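Local coordinates for protein glucose-6-phosphate isomerase (Thermus thermophilus, PDB 1ZZG) that probably catalyses the reversible isomerisation of glucose 6-phosphate to fructose 6-phosphate, a step shared by glycolysis and gluconeogenesis, at residues Asn217-Ala222 and Ser227-Thr232. Residues are numbered along the deposited sequence; the frame is centred on the assembly and turned at random.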
loop_
_atom_site.group_PDB
_atom_site.type_symbol
_atom_site.label_atom_id
_atom_site.label_comp_id
_atom_site.label_asym_id
_atom_site.label_seq_id
_atom_site.Cartn_x
_atom_site.Cartn_y
_atom_site.Cartn_z
ATOM N N ASN A 217 -25.346 -5.414 9.396
ATOM C CA ASN A 217 -26.444 -6.180 8.801
ATOM C C ASN A 217 -27.765 -5.475 9.111
ATOM O O ASN A 217 -28.652 -5.404 8.272
ATOM C CB ASN A 217 -26.499 -7.604 9.358
ATOM C CG ASN A 217 -25.462 -8.520 8.734
ATOM O OD1 ASN A 217 -24.788 -8.157 7.763
ATOM N ND2 ASN A 217 -25.341 -9.724 9.282
ATOM N N GLU A 218 -27.887 -4.961 10.328
ATOM C CA GLU A 218 -29.101 -4.259 10.726
ATOM C C GLU A 218 -29.320 -3.035 9.848
ATOM O O GLU A 218 -30.422 -2.818 9.337
ATOM C CB GLU A 218 -29.010 -3.834 12.192
ATOM C CG GLU A 218 -29.268 -4.958 13.174
ATOM C CD GLU A 218 -28.952 -4.560 14.601
ATOM O OE1 GLU A 218 -29.115 -3.366 14.941
ATOM O OE2 GLU A 218 -28.549 -5.443 15.386
ATOM N N THR A 219 -28.269 -2.239 9.667
ATOM C CA THR A 219 -28.379 -1.043 8.847
ATOM C C THR A 219 -28.750 -1.409 7.413
ATOM O O THR A 219 -29.488 -0.684 6.756
ATOM C CB THR A 219 -27.057 -0.215 8.852
ATOM O OG1 THR A 219 -26.018 -0.937 8.179
ATOM C CG2 THR A 219 -26.617 0.065 10.279
ATOM N N ALA A 220 -28.257 -2.544 6.930
ATOM C CA ALA A 220 -28.557 -2.967 5.567
ATOM C C ALA A 220 -30.048 -3.244 5.375
ATOM O O ALA A 220 -30.571 -3.117 4.267
ATOM C CB ALA A 220 -27.747 -4.210 5.208
ATOM N N LEU A 221 -30.727 -3.621 6.456
ATOM C CA LEU A 221 -32.157 -3.921 6.402
ATOM C C LEU A 221 -33.040 -2.796 6.944
ATOM O O LEU A 221 -34.264 -2.904 6.934
ATOM C CB LEU A 221 -32.443 -5.207 7.184
ATOM C CG LEU A 221 -32.465 -6.540 6.425
ATOM C CD1 LEU A 221 -33.771 -6.663 5.660
ATOM C CD2 LEU A 221 -31.273 -6.637 5.494
ATOM N N ALA A 222 -32.421 -1.713 7.401
ATOM C CA ALA A 222 -33.163 -0.591 7.963
ATOM C C ALA A 222 -33.866 0.304 6.938
ATOM O O ALA A 222 -33.606 0.221 5.732
ATOM C CB ALA A 222 -32.223 0.258 8.820
ATOM N N SER A 227 -30.413 3.393 6.471
ATOM C CA SER A 227 -29.608 2.381 5.793
ATOM C C SER A 227 -28.333 2.974 5.204
ATOM O O SER A 227 -28.268 3.291 4.018
ATOM C CB SER A 227 -30.428 1.710 4.688
ATOM O OG SER A 227 -29.746 0.586 4.166
ATOM N N LEU A 228 -27.319 3.119 6.044
ATOM C CA LEU A 228 -26.048 3.683 5.610
ATOM C C LEU A 228 -25.473 2.996 4.366
ATOM O O LEU A 228 -25.021 3.667 3.447
ATOM C CB LEU A 228 -25.037 3.645 6.768
ATOM C CG LEU A 228 -25.530 4.308 8.065
ATOM C CD1 LEU A 228 -24.485 4.186 9.168
ATOM C CD2 LEU A 228 -25.848 5.770 7.794
ATOM N N PRO A 229 -25.490 1.650 4.313
ATOM C CA PRO A 229 -24.947 0.959 3.137
ATOM C C PRO A 229 -25.643 1.325 1.821
ATOM O O PRO A 229 -25.002 1.369 0.776
ATOM C CB PRO A 229 -25.110 -0.520 3.494
ATOM C CG PRO A 229 -25.025 -0.517 4.983
ATOM C CD PRO A 229 -25.869 0.680 5.354
ATOM N N LEU A 230 -26.949 1.580 1.865
ATOM C CA LEU A 230 -27.673 1.969 0.647
ATOM C C LEU A 230 -27.333 3.418 0.295
ATOM O O LEU A 230 -27.335 3.796 -0.873
ATOM C CB LEU A 230 -29.190 1.835 0.834
ATOM C CG LEU A 230 -29.787 0.441 0.657
ATOM C CD1 LEU A 230 -31.268 0.490 0.979
ATOM C CD2 LEU A 230 -29.562 -0.049 -0.772
ATOM N N LYS A 231 -27.043 4.224 1.313
ATOM C CA LYS A 231 -26.691 5.622 1.090
ATOM C C LYS A 231 -25.340 5.769 0.398
ATOM O O LYS A 231 -25.213 6.529 -0.569
ATOM C CB LYS A 231 -26.658 6.389 2.411
ATOM C CG LYS A 231 -28.019 6.628 3.027
ATOM C CD LYS A 231 -27.898 7.574 4.208
ATOM C CE LYS A 231 -29.235 7.807 4.877
ATOM N NZ LYS A 231 -29.121 8.852 5.925
ATOM N N THR A 232 -24.326 5.056 0.894
ATOM C CA THR A 232 -23.000 5.147 0.282
ATOM C C THR A 232 -23.004 4.443 -1.070
ATOM O O THR A 232 -22.255 4.816 -1.973
ATOM C CB THR A 232 -21.886 4.567 1.201
ATOM O OG1 THR A 232 -22.171 3.200 1.524
ATOM C CG2 THR A 232 -21.793 5.388 2.490
#
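S227 bonds to the backbone of T219 through its hydroxyl: OG of S227 donates to O of T219 at 2.9 Å. The approach is bent, with a C=O...OG angle of 142°, and OG is tilted 27° from the carbonyl plane. A222 N reaches the same T219 O from the opposite face, at 3.2 Å, so the oxygen takes one bond from three residues further along its own chain and one from S227 OG. A weak CA-H...O contact, CA of S227 to O of T219 at 3.2 Å, supplements the hydroxyl bond. The S227 hydroxyl can point there because OG stands anti to its backbone N. Replacing S227 by alanine removes OG, and T219 O is likely to lose its cross-helix donor, keeping A222 N alone among the hydrogen-bond donors described.

That second contact sets T219 against P229, the two side chains crossing at about a right angle. OG1 of T219 lies 3.3 Å from CD of P229, while CB of T219 is 3.8 Å from the same CD, both in van der Waals contact with the ring. OG1 sits between the backbone N and the carbonyl carbon, and its polar partner is O of A216, one turn back. More loosely, CG of P229 comes 4.3 Å from N of A220.

S227 is the N-cap of helix 228-238, and its O accepts from K231 N. The contact lies at a junction of two consecutive helices, a short loop joining helix 206-221 to helix 228-238; the axes of 217-221 and 228-232 cross at -68°, 8.4 Å apart at closest approach. R27 of helix 20-32 hydrogen-bonds to O of A220 and of A222, while helix 371-391 packs W383 on A220 and H380 on P229, and strand 3-5 brings L4 to T232.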